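Local coordinates for protein endoglycosidase (Bacteroides thetaiotaomicron, PDB 6Q64) that probably hydrolyses glycosidic bonds in complex N-glycans as a family 18 glycoside hydrolase with a TIM-barrel fold, at residues N89-L103 / D117-L130. The protein carries 1 engineered substitution. Sequence-based numbering, arbitrary orientation.
Sequences NYLKMLPDSVDFVSL and DLKFFQEVKGGKAL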
ATOM      1  N   ASN A  89     -11.325   1.573  13.883  1.00 92.88           N
ATOM      2  CA  ASN A  89     -11.510   0.189  13.348  1.00 93.91           C
ATOM      3  C   ASN A  89     -12.214   0.241  11.970  1.00 88.10           C
ATOM      4  O   ASN A  89     -12.652  -0.821  11.434  1.00 96.57           O
ATOM      5  CB  ASN A  89     -12.257  -0.700  14.359  1.00 96.48           C
ATOM      6  CG  ASN A  89     -11.613  -0.757  15.732  1.00 95.05           C
ATOM      7  OD1 ASN A  89     -12.082  -0.102  16.654  1.00100.84           O
ATOM      8  ND2 ASN A  89     -10.580  -1.571  15.905  1.00 94.49           N
ATOM      9  N   TYR A  90     -12.306   1.436  11.400  1.00 80.97           N
ATOM     10  CA  TYR A  90     -13.123   1.743  10.203  1.00 84.70           C
ATOM     11  C   TYR A  90     -12.267   2.338   9.070  1.00 83.53           C
ATOM     12  O   TYR A  90     -11.608   3.426   9.263  1.00 81.88           O
ATOM     13  CB  TYR A  90     -14.161   2.797  10.585  1.00 85.61           C
ATOM     14  CG  TYR A  90     -15.397   2.279  11.259  1.00 90.76           C
ATOM     15  CD1 TYR A  90     -15.439   2.099  12.633  1.00 93.52           C
ATOM     16  CD2 TYR A  90     -16.547   2.033  10.526  1.00 92.27           C
ATOM     17  CE1 TYR A  90     -16.586   1.640  13.254  1.00 97.37           C
ATOM     18  CE2 TYR A  90     -17.708   1.590  11.138  1.00 96.38           C
ATOM     19  CZ  TYR A  90     -17.727   1.384  12.505  1.00100.24           C
ATOM     20  OH  TYR A  90     -18.882   0.921  13.078  1.00110.52           O
ATOM     21  N   LEU A  91     -12.299   1.725   7.885  1.00 83.17           N
ATOM     22  CA  LEU A  91     -11.654   2.342   6.692  1.00 80.41           C
ATOM     23  C   LEU A  91     -12.309   3.698   6.426  1.00 78.06           C
ATOM     24  O   LEU A  91     -11.561   4.672   6.139  1.00 75.65           O
ATOM     25  CB  LEU A  91     -11.825   1.452   5.461  1.00 83.52           C
ATOM     26  CG  LEU A  91     -11.128   0.097   5.504  1.00 86.82           C
ATOM     27  CD1 LEU A  91     -11.544  -0.719   4.292  1.00 89.63           C
ATOM     28  CD2 LEU A  91      -9.615   0.246   5.558  1.00 88.99           C
ATOM     29  N   LYS A  92     -13.642   3.770   6.566  1.00 78.63           N
ATOM     30  CA  LYS A  92     -14.453   4.933   6.111  1.00 77.46           C
ATOM     31  C   LYS A  92     -14.204   6.153   7.005  1.00 75.62           C
ATOM     32  O   LYS A  92     -14.562   7.283   6.616  1.00 80.50           O
ATOM     33  CB  LYS A  92     -15.937   4.567   6.004  1.00 82.02           C
ATOM     34  CG  LYS A  92     -16.677   4.286   7.313  1.00 83.79           C
ATOM     35  CD  LYS A  92     -18.187   4.399   7.170  1.00 84.53           C
ATOM     36  CE  LYS A  92     -18.937   3.854   8.375  1.00 88.50           C
ATOM     37  NZ  LYS A  92     -20.342   3.495   8.060  1.00 89.74           N
HETATM   38  N   MSE A  93     -13.560   5.925   8.165  1.00 74.15           N
HETATM   39  CA  MSE A  93     -13.286   6.994   9.124  1.00 77.10           C
HETATM   40  C   MSE A  93     -11.831   7.449   9.059  1.00 74.73           C
HETATM   41  O   MSE A  93     -11.392   8.271   9.858  1.00 69.35           O
HETATM   42  CB  MSE A  93     -13.599   6.545  10.566  1.00 82.34           C
HETATM   43  CG  MSE A  93     -15.086   6.323  10.889  1.00 81.48           C
HETATM   44 SE   MSE A  93     -16.273   7.733  10.213  1.00 81.78          SE
HETATM   45  CE  MSE A  93     -17.312   7.229   8.643  1.00 84.81           C
ATOM     46  N   LEU A  94     -11.066   6.899   8.117  1.00 76.20           N
ATOM     47  CA  LEU A  94      -9.687   7.315   7.942  1.00 67.87           C
ATOM     48  C   LEU A  94      -9.689   8.753   7.466  1.00 63.72           C
ATOM     49  O   LEU A  94     -10.633   9.192   6.834  1.00 65.41           O
ATOM     50  CB  LEU A  94      -9.040   6.432   6.883  1.00 68.14           C
ATOM     51  CG  LEU A  94      -8.668   5.025   7.318  1.00 69.37           C
ATOM     52  CD1 LEU A  94      -8.314   4.173   6.098  1.00 68.78           C
ATOM     53  CD2 LEU A  94      -7.520   5.101   8.304  1.00 67.92           C
ATOM     54  N   PRO A  95      -8.589   9.492   7.652  1.00 64.36           N
ATOM     55  CA  PRO A  95      -8.445  10.805   7.027  1.00 63.57           C
ATOM     56  C   PRO A  95      -8.814  10.758   5.540  1.00 65.70           C
ATOM     57  O   PRO A  95      -8.491   9.801   4.862  1.00 76.62           O
ATOM     58  CB  PRO A  95      -6.967  11.105   7.212  1.00 65.09           C
ATOM     59  CG  PRO A  95      -6.587  10.324   8.477  1.00 68.10           C
ATOM     60  CD  PRO A  95      -7.408   9.062   8.413  1.00 67.69           C
ATOM     61  N   ASP A  96      -9.549  11.764   5.091  1.00 66.60           N
ATOM     62  CA  ASP A  96     -10.114  11.842   3.721  1.00 70.45           C
ATOM     63  C   ASP A  96      -8.980  11.902   2.688  1.00 66.94           C
ATOM     64  O   ASP A  96      -9.252  11.656   1.538  1.00 69.92           O
ATOM     65  CB  ASP A  96     -11.056  13.045   3.593  1.00 72.90           C
ATOM     66  CG  ASP A  96     -12.315  12.894   4.424  1.00 78.74           C
ATOM     67  OD1 ASP A  96     -12.555  11.741   4.888  1.00 79.33           O
ATOM     68  OD2 ASP A  96     -13.070  13.911   4.569  1.00 77.46           O
ATOM     69  N   SER A  97      -7.763  12.221   3.100  1.00 63.12           N
ATOM     70  CA  SER A  97      -6.566  12.383   2.239  1.00 64.13           C
ATOM     71  C   SER A  97      -5.868  11.032   2.000  1.00 68.87           C
ATOM     72  O   SER A  97      -4.923  10.990   1.212  1.00 77.38           O
ATOM     73  CB  SER A  97      -5.598  13.336   2.915  1.00 64.02           C
ATOM     74  OG  SER A  97      -5.317  12.896   4.259  1.00 63.76           O
ATOM     75  N   VAL A  98      -6.246   9.968   2.701  1.00 66.73           N
ATOM     76  CA  VAL A  98      -5.717   8.606   2.416  1.00 65.72           C
ATOM     77  C   VAL A  98      -6.300   8.106   1.093  1.00 67.81           C
ATOM     78  O   VAL A  98      -7.511   8.024   1.005  1.00 69.74           O
ATOM     79  CB  VAL A  98      -6.062   7.654   3.561  1.00 66.23           C
ATOM     80  CG1 VAL A  98      -6.009   6.223   3.109  1.00 68.63           C
ATOM     81  CG2 VAL A  98      -5.140   7.867   4.751  1.00 69.18           C
ATOM     82  N   ASP A  99      -5.449   7.708   0.138  1.00 75.20           N
ATOM     83  CA  ASP A  99      -5.859   7.267  -1.227  1.00 70.77           C
ATOM     84  C   ASP A  99      -6.116   5.772  -1.265  1.00 67.46           C
ATOM     85  O   ASP A  99      -7.114   5.373  -1.901  1.00 71.97           O
ATOM     86  CB  ASP A  99      -4.793   7.592  -2.254  1.00 69.77           C
ATOM     87  CG  ASP A  99      -4.729   9.086  -2.424  1.00 70.18           C
ATOM     88  OD1 ASP A  99      -5.664   9.625  -3.015  1.00 76.43           O
ATOM     89  OD2 ASP A  99      -3.798   9.684  -1.896  1.00 70.59           O
ATOM     90  N   PHE A 100      -5.262   4.990  -0.610  1.00 64.30           N
ATOM     91  CA  PHE A 100      -5.439   3.518  -0.545  1.00 70.15           C
ATOM     92  C   PHE A 100      -4.683   2.943   0.652  1.00 68.25           C
ATOM     93  O   PHE A 100      -3.874   3.621   1.272  1.00 66.89           O
ATOM     94  CB  PHE A 100      -4.996   2.855  -1.858  1.00 74.19           C
ATOM     95  CG  PHE A 100      -3.506   2.726  -2.062  1.00 72.52           C
ATOM     96  CD1 PHE A 100      -2.741   3.818  -2.435  1.00 74.97           C
ATOM     97  CD2 PHE A 100      -2.868   1.507  -1.887  1.00 73.17           C
ATOM     98  CE1 PHE A 100      -1.371   3.690  -2.632  1.00 77.74           C
ATOM     99  CE2 PHE A 100      -1.497   1.385  -2.072  1.00 76.36           C
ATOM    100  CZ  PHE A 100      -0.750   2.471  -2.457  1.00 74.31           C
ATOM    101  N   VAL A 101      -4.889   1.664   0.912  1.00 67.32           N
ATOM    102  CA  VAL A 101      -4.402   1.061   2.165  1.00 69.90           C
ATOM    103  C   VAL A 101      -4.154  -0.421   1.904  1.00 71.73           C
ATOM    104  O   VAL A 101      -4.825  -1.029   1.025  1.00 74.92           O
ATOM    105  CB  VAL A 101      -5.473   1.360   3.236  1.00 76.50           C
ATOM    106  CG1 VAL A 101      -5.909   0.157   4.042  1.00 77.23           C
ATOM    107  CG2 VAL A 101      -5.076   2.518   4.149  1.00 75.68           C
ATOM    108  N   SER A 102      -3.188  -0.962   2.627  1.00 72.90           N
ATOM    109  CA  SER A 102      -2.910  -2.410   2.681  1.00 79.87           C
ATOM    110  C   SER A 102      -3.361  -2.942   4.034  1.00 82.41           C
ATOM    111  O   SER A 102      -2.976  -2.336   5.055  1.00 85.37           O
ATOM    112  CB  SER A 102      -1.462  -2.675   2.423  1.00 81.80           C
ATOM    113  OG  SER A 102      -1.213  -2.652   1.023  1.00 87.39           O
ATOM    114  N   LEU A 103      -4.125  -4.032   4.019  1.00 82.31           N
ATOM    115  CA  LEU A 103      -4.733  -4.647   5.217  1.00 84.81           C
ATOM    116  C   LEU A 103      -3.739  -5.627   5.843  1.00 88.54           C
ATOM    117  O   LEU A 103      -3.728  -6.814   5.454  1.00 92.27           O
ATOM    118  CB  LEU A 103      -6.035  -5.326   4.790  1.00 85.50           C
ATOM    119  CG  LEU A 103      -7.008  -4.401   4.069  1.00 83.66           C
ATOM    120  CD1 LEU A 103      -8.118  -5.183   3.390  1.00 86.07           C
ATOM    121  CD2 LEU A 103      -7.581  -3.378   5.024  1.00 84.14           C
ATOM    122  N   ASP A 117     -18.330  -1.161   5.385  1.00 85.41           N
ATOM    123  CA  ASP A 117     -17.259  -0.164   5.638  1.00 83.59           C
ATOM    124  C   ASP A 117     -16.530   0.046   4.310  1.00 87.50           C
ATOM    125  O   ASP A 117     -16.527   1.164   3.773  1.00 87.96           O
ATOM    126  CB  ASP A 117     -16.303  -0.658   6.736  1.00 81.87           C
ATOM    127  CG  ASP A 117     -15.273   0.400   7.198  1.00 84.62           C
ATOM    128  OD1 ASP A 117     -15.509   1.596   6.919  1.00 82.16           O
ATOM    129  OD2 ASP A 117     -14.224   0.020   7.819  1.00 84.95           O
ATOM    130  N   LEU A 118     -15.999  -1.050   3.770  1.00 91.83           N
ATOM    131  CA  LEU A 118     -15.319  -1.112   2.461  1.00 87.47           C
ATOM    132  C   LEU A 118     -16.214  -0.513   1.368  1.00 87.77           C
ATOM    133  O   LEU A 118     -15.686   0.270   0.560  1.00 88.89           O
ATOM    134  CB  LEU A 118     -14.977  -2.572   2.169  1.00 88.38           C
ATOM    135  CG  LEU A 118     -14.275  -2.808   0.835  1.00 86.37           C
ATOM    136  CD1 LEU A 118     -12.916  -2.133   0.840  1.00 84.63           C
ATOM    137  CD2 LEU A 118     -14.140  -4.291   0.532  1.00 85.53           C
ATOM    138  N   LYS A 119     -17.504  -0.858   1.314  1.00 90.47           N
ATOM    139  CA  LYS A 119     -18.383  -0.395   0.199  1.00 94.29           C
ATOM    140  C   LYS A 119     -18.397   1.143   0.221  1.00 93.76           C
ATOM    141  O   LYS A 119     -18.324   1.761  -0.873  1.00 93.30           O
ATOM    142  CB  LYS A 119     -19.779  -1.031   0.262  1.00100.05           C
ATOM    143  CG  LYS A 119     -20.783  -0.533  -0.784  1.00107.66           C
ATOM    144  CD  LYS A 119     -21.816  -1.551  -1.253  1.00114.68           C
ATOM    145  CE  LYS A 119     -21.173  -2.654  -2.091  1.00124.34           C
ATOM    146  NZ  LYS A 119     -22.043  -3.852  -2.234  1.00129.06           N
ATOM    147  N   PHE A 120     -18.433   1.739   1.418  1.00 91.36           N
ATOM    148  CA  PHE A 120     -18.559   3.205   1.632  1.00 90.34           C
ATOM    149  C   PHE A 120     -17.221   3.849   1.255  1.00 86.01           C
ATOM    150  O   PHE A 120     -17.160   4.772   0.406  1.00 87.06           O
ATOM    151  CB  PHE A 120     -18.974   3.509   3.079  1.00 90.43           C
ATOM    152  CG  PHE A 120     -19.223   4.968   3.311  1.00 87.46           C
ATOM    153  CD1 PHE A 120     -18.183   5.823   3.590  1.00 86.89           C
ATOM    154  CD2 PHE A 120     -20.481   5.505   3.148  1.00 93.96           C
ATOM    155  CE1 PHE A 120     -18.408   7.180   3.742  1.00 86.57           C
ATOM    156  CE2 PHE A 120     -20.706   6.862   3.309  1.00 91.52           C
ATOM    157  CZ  PHE A 120     -19.667   7.697   3.604  1.00 86.53           C
ATOM    158  N   PHE A 121     -16.159   3.337   1.868  1.00 83.69           N
ATOM    159  CA  PHE A 121     -14.746   3.674   1.561  1.00 80.49           C
ATOM    160  C   PHE A 121     -14.490   3.696   0.050  1.00 76.91           C
ATOM    161  O   PHE A 121     -13.818   4.606  -0.414  1.00 76.99           O
ATOM    162  CB  PHE A 121     -13.807   2.663   2.205  1.00 78.59           C
ATOM    163  CG  PHE A 121     -12.355   3.049   2.120  1.00 79.40           C
ATOM    164  CD1 PHE A 121     -11.902   4.227   2.667  1.00 79.16           C
ATOM    165  CD2 PHE A 121     -11.427   2.232   1.504  1.00 80.78           C
ATOM    166  CE1 PHE A 121     -10.558   4.559   2.629  1.00 76.35           C
ATOM    167  CE2 PHE A 121     -10.093   2.576   1.462  1.00 76.19           C
ATOM    168  CZ  PHE A 121      -9.658   3.735   2.034  1.00 72.91           C
ATOM    169  N   GLN A 122     -14.987   2.709  -0.688  1.00 76.57           N
ATOM    170  CA  GLN A 122     -14.753   2.605  -2.146  1.00 76.42           C
ATOM    171  C   GLN A 122     -15.616   3.605  -2.904  1.00 75.66           C
ATOM    172  O   GLN A 122     -15.040   4.324  -3.667  1.00 84.47           O
ATOM    173  CB  GLN A 122     -15.017   1.191  -2.650  1.00 80.89           C
ATOM    174  CG  GLN A 122     -13.986   0.172  -2.197  1.00 79.40           C
ATOM    175  CD  GLN A 122     -14.497  -1.216  -2.468  1.00 85.61           C
ATOM    176  OE1 GLN A 122     -15.697  -1.440  -2.682  1.00 85.23           O
ATOM    177  NE2 GLN A 122     -13.572  -2.162  -2.468  1.00 91.40           N
ATOM    178  N   GLU A 123     -16.934   3.615  -2.715  1.00 83.34           N
ATOM    179  CA  GLU A 123     -17.929   4.282  -3.608  1.00 85.75           C
ATOM    180  C   GLU A 123     -18.104   5.784  -3.303  1.00 85.67           C
ATOM    181  O   GLU A 123     -18.470   6.555  -4.217  1.00 84.10           O
ATOM    182  CB  GLU A 123     -19.287   3.615  -3.424  1.00 92.77           C
ATOM    183  CG  GLU A 123     -19.438   2.294  -4.164  1.00100.56           C
ATOM    184  CD  GLU A 123     -20.880   1.832  -4.368  1.00108.83           C
ATOM    185  OE1 GLU A 123     -21.087   0.862  -5.129  1.00113.65           O
ATOM    186  OE2 GLU A 123     -21.800   2.444  -3.770  1.00108.45           O
ATOM    187  N   VAL A 124     -17.926   6.190  -2.047  1.00 83.61           N
ATOM    188  CA  VAL A 124     -18.231   7.573  -1.584  1.00 81.39           C
ATOM    189  C   VAL A 124     -16.902   8.297  -1.416  1.00 75.60           C
ATOM    190  O   VAL A 124     -16.723   9.334  -2.040  1.00 76.61           O
ATOM    191  CB  VAL A 124     -19.058   7.573  -0.279  1.00 81.61           C
ATOM    192  CG1 VAL A 124     -19.115   8.948   0.352  1.00 80.76           C
ATOM    193  CG2 VAL A 124     -20.455   7.044  -0.496  1.00 84.48           C
ATOM    194  N   LYS A 125     -16.037   7.783  -0.553  1.00 73.86           N
ATOM    195  CA  LYS A 125     -14.613   8.171  -0.523  1.00 80.33           C
ATOM    196  C   LYS A 125     -14.025   7.539  -1.783  1.00 90.41           C
ATOM    197  O   LYS A 125     -14.627   6.565  -2.278  1.00108.64           O
ATOM    198  CB  LYS A 125     -14.013   7.653   0.781  1.00 77.66           C
ATOM    199  CG  LYS A 125     -14.667   8.223   2.025  1.00 79.40           C
ATOM    200  CD  LYS A 125     -13.887   7.957   3.296  1.00 80.91           C
ATOM    201  CE  LYS A 125     -13.628   9.219   4.087  1.00 78.26           C
ATOM    202  NZ  LYS A 125     -12.500   9.021   5.023  1.00 78.06           N
ATOM    203  N   GLY A 126     -12.925   7.995  -2.336  1.00 86.24           N
ATOM    204  CA  GLY A 126     -12.488   7.286  -3.562  1.00 88.60           C
ATOM    205  C   GLY A 126     -11.545   6.141  -3.253  1.00 81.44           C
ATOM    206  O   GLY A 126     -10.561   5.960  -4.012  1.00 82.57           O
ATOM    207  N   GLY A 127     -11.752   5.461  -2.130  1.00 77.33           N
ATOM    208  CA  GLY A 127     -10.660   4.738  -1.445  1.00 76.09           C
ATOM    209  C   GLY A 127     -10.468   3.347  -2.001  1.00 74.63           C
ATOM    210  O   GLY A 127     -11.424   2.823  -2.646  1.00 75.44           O
ATOM    211  N   LYS A 128      -9.299   2.752  -1.755  1.00 74.42           N
ATOM    212  CA  LYS A 128      -8.982   1.377  -2.235  1.00 75.50           C
ATOM    213  C   LYS A 128      -8.267   0.572  -1.146  1.00 75.41           C
ATOM    214  O   LYS A 128      -7.290   1.083  -0.497  1.00 68.93           O
ATOM    215  CB  LYS A 128      -8.106   1.440  -3.486  1.00 75.73           C
ATOM    216  CG  LYS A 128      -8.795   1.940  -4.744  1.00 79.18           C
ATOM    217  CD  LYS A 128      -7.834   2.014  -5.905  1.00 84.91           C
ATOM    218  CE  LYS A 128      -8.345   2.854  -7.053  1.00 85.97           C
ATOM    219  NZ  LYS A 128      -9.586   2.272  -7.599  1.00 86.53           N
ATOM    220  N   ALA A 129      -8.682  -0.680  -0.988  1.00 78.01           N
ATOM    221  CA  ALA A 129      -8.114  -1.582   0.029  1.00 83.97           C
ATOM    222  C   ALA A 129      -7.481  -2.791  -0.649  1.00 88.07           C
ATOM    223  O   ALA A 129      -8.140  -3.425  -1.521  1.00 96.64           O
ATOM    224  CB  ALA A 129      -9.183  -1.980   1.010  1.00 91.06           C
ATOM    225  N   LEU A 130      -6.246  -3.094  -0.248  1.00 86.61           N
ATOM    226  CA  LEU A 130      -5.433  -4.179  -0.847  1.00 84.32           C
ATOM    227  C   LEU A 130      -5.295  -5.324   0.137  1.00 79.77           C
ATOM    228  O   LEU A 130      -4.949  -5.060   1.289  1.00 76.24           O
ATOM    229  CB  LEU A 130      -4.036  -3.635  -1.147  1.00 83.71           C
ATOM    230  CG  LEU A 130      -3.975  -2.483  -2.132  1.00 82.16           C
ATOM    231  CD1 LEU A 130      -2.537  -2.255  -2.531  1.00 82.99           C
ATOM    232  CD2 LEU A 130      -4.847  -2.754  -3.355  1.00 85.81           C
TER
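Asp117 grips the backbone of Leu91 and Lys92 from the helix of a beta-alpha-beta crossover, the unit that joins strands 100-102 and 128-135 of the TIM barrel. With CG trans to the backbone N (chi1 -172°), the carboxylate swings over to the loop that leads into strand 100-102. Its OD2 accepts Leu91 N at 2.6 Å and also Trp80 NE1; OD1 takes Lys92 N at 2.9 Å. Both amides arrive on the syn side, and a short acid suits such a pair of neighbouring N-H groups. Were this residue an alanine, the two amides and the indole N-H would probably be left without this acceptor. Beside it, branched Leu91 fills an apolar site: CB lies over one face of Phe121, 4.0 Å from the ring centroid, CG passes 3.9 Å from Asp117 OD2, and CD1 reaches Leu118 CD1 at 4.0 Å. The opposite face of Phe121 rests on Gly127 CA, where a CB would strike the ring. Long Lys125 carries NZ above the carbonyl plane of Lys92 O. Along the parallel strands, Val101 N donates to Lys128 O and Val101 O accepts Leu130 N; further along, Leu103 N points at Leu130 O, 3.0 Å away and nearly straight at 168°.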